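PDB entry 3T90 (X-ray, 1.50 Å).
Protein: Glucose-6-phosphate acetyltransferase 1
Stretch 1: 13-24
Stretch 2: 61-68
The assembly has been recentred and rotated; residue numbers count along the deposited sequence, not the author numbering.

Stretch 1 (13-24) SDKRKGFIELLG
Stretch 2, residues 61-68: SGKIAATG

Residues 13-16 lie in a 3-10 segment that begins earlier in the chain, with Arg16 N to Ser13 O at 3.1 Å and Lys17 N to Asp14 O at 2.9 Å. Lys17 (phi/psi -117/25) and Gly18 (76/21) turn the chain into a helix that starts at Phe19. Gly18 is its N-cap residue. Gly18 O accepts from Leu22 N at 2.9 Å, and Phe19 O from Leu23 N at 3.0 Å. In the second stretch, Gly62 (63/30) leads into a strand that begins at Lys63 and continues beyond Gly68. Helix and strand run in broadly the same direction, 35° apart, with axes 8.0 Å apart at closest approach. Lys17 CA lies 4.5 Å from Lys63 CA, Phe19 CA 5.7 Å from Ile64 CA, and Leu23 CA 8.0 Å from Thr67 CA, so the backbones diverge along the contact.

The main polar link is backbone to backbone. Ile64 N donates to Lys17 O at 2.9 Å, with an N-H...O angle of 163°. Lys17 O also receives a CA-H...O contact from Lys63 CA at 3.3 Å. The Lys17 carbonyl thus meets two successive strand residues. Lys63 NZ makes a weak hydrogen bond to Arg16 O at 3.3 Å; its side chain is m, m, t, t and its end comes nearer the first stretch. Lys63 N makes a weak bond to Ser61 OG at 3.3 Å.

A water bridges two carbonyls. It donates to Gly18 O at 2.7 Å and to Ile64 O at 2.8 Å. Gly18 O therefore serves both water and helix. The positive phi of Gly18 favours glycine, and an ideal CB there would lie only 3.3 Å from Lys63 CD.

The CA-to-CB bond of Ile64 (m, m) points toward the first stretch, and Ile64 has the largest covered area of the residues here. Ile64 CG2 lies 3.6 Å from Leu22 CD2, and Ile64 CG1 lies 4.2 Å from Phe19 CB. The CA-to-CB bond of Leu22 (t, p) also points toward its partner stretch. Leu22 CD2 reaches Ala66 N at 3.7 Å and Thr67 CG2 at 3.8 Å. Leu23 (m, t) adds CD2 to Thr67 CG2 at 3.8 Å. Ala65 and Ala66 point away.

Thr67 (t) places OG1 3.5 Å from Phe19 CE1, at the ring edge and near its plane. Phe19 has chi1 178° and chi2 70°. Thr67 OG1 is hydrogen-bonded elsewhere in the structure. So are Asp14 OD1, 3.7 Å from Ile64 CD1, Lys17 NZ and Ser61 OG. Asp14 OD2 and Lys15 NZ bond to residues just outside the stretches. Lys17 (m, t, t, t) has its end leading away; Lys17 CG lies 3.5 Å from Gly62 O.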

# COMPACT_ATOMS: atom_id res chain seq x y z
N SER A 13 9.07 -16.23 -17.20
CA SER A 13 8.81 -16.35 -18.64
C SER A 13 7.67 -15.52 -19.11
O SER A 13 7.40 -15.49 -20.31
CB SER A 13 8.63 -17.82 -19.01
OG SER A 13 7.75 -18.42 -18.11
N ASP A 14 6.87 -14.95 -18.18
CA ASP A 14 5.74 -14.16 -18.60
C ASP A 14 6.13 -12.87 -19.32
O ASP A 14 5.19 -12.29 -19.93
CB ASP A 14 4.80 -13.83 -17.42
CG ASP A 14 4.01 -15.08 -16.99
OD1 ASP A 14 3.73 -15.94 -17.82
OD2 ASP A 14 3.65 -15.21 -15.81
N LYS A 15 7.40 -12.51 -19.30
CA LYS A 15 7.82 -11.38 -20.13
C LYS A 15 7.56 -11.66 -21.63
O LYS A 15 7.38 -10.68 -22.37
CB LYS A 15 9.28 -11.02 -19.84
CG LYS A 15 10.27 -12.03 -20.17
CD LYS A 15 11.70 -11.49 -19.82
CE LYS A 15 12.70 -12.56 -19.75
NZ LYS A 15 12.52 -13.43 -18.53
N ARG A 16 7.46 -12.92 -22.05
CA ARG A 16 7.16 -13.15 -23.45
C ARG A 16 5.66 -13.41 -23.70
O ARG A 16 5.28 -13.73 -24.86
CB ARG A 16 8.06 -14.28 -24.00
CG ARG A 16 7.85 -15.55 -23.36
CD ARG A 16 8.53 -16.72 -24.15
NE ARG A 16 8.32 -18.00 -23.47
CZ ARG A 16 7.25 -18.79 -23.64
NH1 ARG A 16 6.29 -18.47 -24.51
NH2 ARG A 16 7.16 -19.93 -22.95
N LYS A 17 4.78 -13.23 -22.68
CA LYS A 17 3.38 -13.57 -22.81
C LYS A 17 2.49 -12.34 -22.68
O LYS A 17 1.33 -12.46 -22.31
CB LYS A 17 3.04 -14.63 -21.75
CG LYS A 17 3.69 -16.02 -21.99
CD LYS A 17 3.13 -17.07 -20.99
CE LYS A 17 3.80 -18.35 -21.36
NZ LYS A 17 3.40 -19.37 -20.37
N GLY A 18 3.01 -11.18 -22.98
CA GLY A 18 2.16 -9.98 -23.01
C GLY A 18 1.77 -9.42 -21.65
O GLY A 18 0.76 -8.65 -21.59
N PHE A 19 2.55 -9.76 -20.64
CA PHE A 19 2.32 -9.16 -19.27
C PHE A 19 2.46 -7.63 -19.24
O PHE A 19 1.53 -6.95 -18.77
CB PHE A 19 3.22 -9.86 -18.27
CG PHE A 19 3.10 -9.30 -16.89
CD1 PHE A 19 1.94 -9.49 -16.12
CD2 PHE A 19 4.13 -8.59 -16.36
CE1 PHE A 19 1.89 -8.98 -14.83
CE2 PHE A 19 4.07 -8.06 -15.07
CZ PHE A 19 2.93 -8.27 -14.33
N ILE A 20 3.56 -7.08 -19.72
CA ILE A 20 3.74 -5.65 -19.67
C ILE A 20 2.72 -4.97 -20.62
O ILE A 20 2.08 -3.97 -20.23
CB ILE A 20 5.19 -5.29 -20.08
CG1 ILE A 20 6.18 -5.97 -19.09
CG2 ILE A 20 5.41 -3.72 -20.17
CD1 ILE A 20 6.01 -5.39 -17.64
N GLU A 21 2.47 -5.58 -21.77
CA GLU A 21 1.43 -5.06 -22.68
C GLU A 21 0.07 -4.96 -21.99
O GLU A 21 -0.63 -3.94 -22.18
CB GLU A 21 1.36 -5.90 -23.94
CG GLU A 21 2.69 -5.82 -24.76
CD GLU A 21 3.56 -7.03 -24.48
OE1 GLU A 21 3.89 -7.36 -23.29
OE2 GLU A 21 3.92 -7.73 -25.48
N LEU A 22 -0.31 -5.95 -21.18
CA LEU A 22 -1.60 -5.91 -20.50
C LEU A 22 -1.58 -4.80 -19.45
O LEU A 22 -2.60 -4.07 -19.32
CB LEU A 22 -1.82 -7.27 -19.85
CG LEU A 22 -2.98 -7.29 -18.87
CD1 LEU A 22 -4.33 -6.92 -19.58
CD2 LEU A 22 -3.06 -8.66 -18.14
N LEU A 23 -0.46 -4.67 -18.69
CA LEU A 23 -0.39 -3.55 -17.73
C LEU A 23 -0.64 -2.19 -18.41
O LEU A 23 -1.15 -1.29 -17.76
CB LEU A 23 0.92 -3.52 -16.94
CG LEU A 23 1.08 -4.68 -15.95
CD1 LEU A 23 2.51 -4.73 -15.36
CD2 LEU A 23 -0.00 -4.63 -14.81
N GLY A 24 -0.23 -2.07 -19.67
CA GLY A 24 -0.41 -0.83 -20.43
C GLY A 24 -1.89 -0.48 -20.63
O GLY A 24 -2.18 0.67 -20.95
N SER A 61 -4.13 -18.54 -26.91
CA SER A 61 -3.28 -17.48 -27.35
C SER A 61 -1.94 -17.55 -26.61
O SER A 61 -0.93 -17.14 -27.11
CB SER A 61 -3.97 -16.13 -27.11
OG SER A 61 -4.09 -15.90 -25.72
N GLY A 62 -1.94 -18.15 -25.43
CA GLY A 62 -0.74 -18.12 -24.57
C GLY A 62 -0.32 -16.71 -24.11
O GLY A 62 0.87 -16.45 -23.95
N LYS A 63 -1.29 -15.80 -23.95
CA LYS A 63 -1.02 -14.43 -23.46
C LYS A 63 -1.70 -14.29 -22.10
O LYS A 63 -2.69 -14.97 -21.77
CB LYS A 63 -1.56 -13.37 -24.41
CG LYS A 63 -0.93 -13.34 -25.84
CD LYS A 63 0.51 -12.84 -25.83
CE LYS A 63 1.29 -13.32 -27.09
NZ LYS A 63 2.76 -13.11 -26.86
N ILE A 64 -1.19 -13.36 -21.32
CA ILE A 64 -1.82 -13.04 -20.05
C ILE A 64 -3.11 -12.23 -20.33
O ILE A 64 -3.09 -11.20 -21.02
CB ILE A 64 -0.86 -12.22 -19.17
CG1 ILE A 64 0.50 -12.94 -19.03
CG2 ILE A 64 -1.50 -11.87 -17.79
CD1 ILE A 64 0.40 -14.34 -18.46
N ALA A 65 -4.19 -12.71 -19.78
CA ALA A 65 -5.50 -12.12 -19.92
C ALA A 65 -5.95 -11.20 -18.76
O ALA A 65 -6.78 -10.35 -18.91
CB ALA A 65 -6.55 -13.28 -20.06
N ALA A 66 -5.43 -11.45 -17.59
CA ALA A 66 -5.74 -10.62 -16.41
C ALA A 66 -4.64 -10.73 -15.40
O ALA A 66 -3.83 -11.68 -15.41
CB ALA A 66 -7.10 -11.12 -15.77
N THR A 67 -4.51 -9.73 -14.54
CA THR A 67 -3.47 -9.68 -13.53
C THR A 67 -3.92 -8.81 -12.35
O THR A 67 -4.81 -7.95 -12.48
CB THR A 67 -2.15 -9.16 -14.10
OG1 THR A 67 -1.11 -9.31 -13.10
CG2 THR A 67 -2.20 -7.70 -14.57
N GLY A 68 -3.26 -9.04 -11.20
CA GLY A 68 -3.46 -8.18 -10.03
C GLY A 68 -2.40 -8.59 -9.05
O GLY A 68 -1.91 -9.71 -9.02
O HOH W 1 -1.45 -9.71 -22.80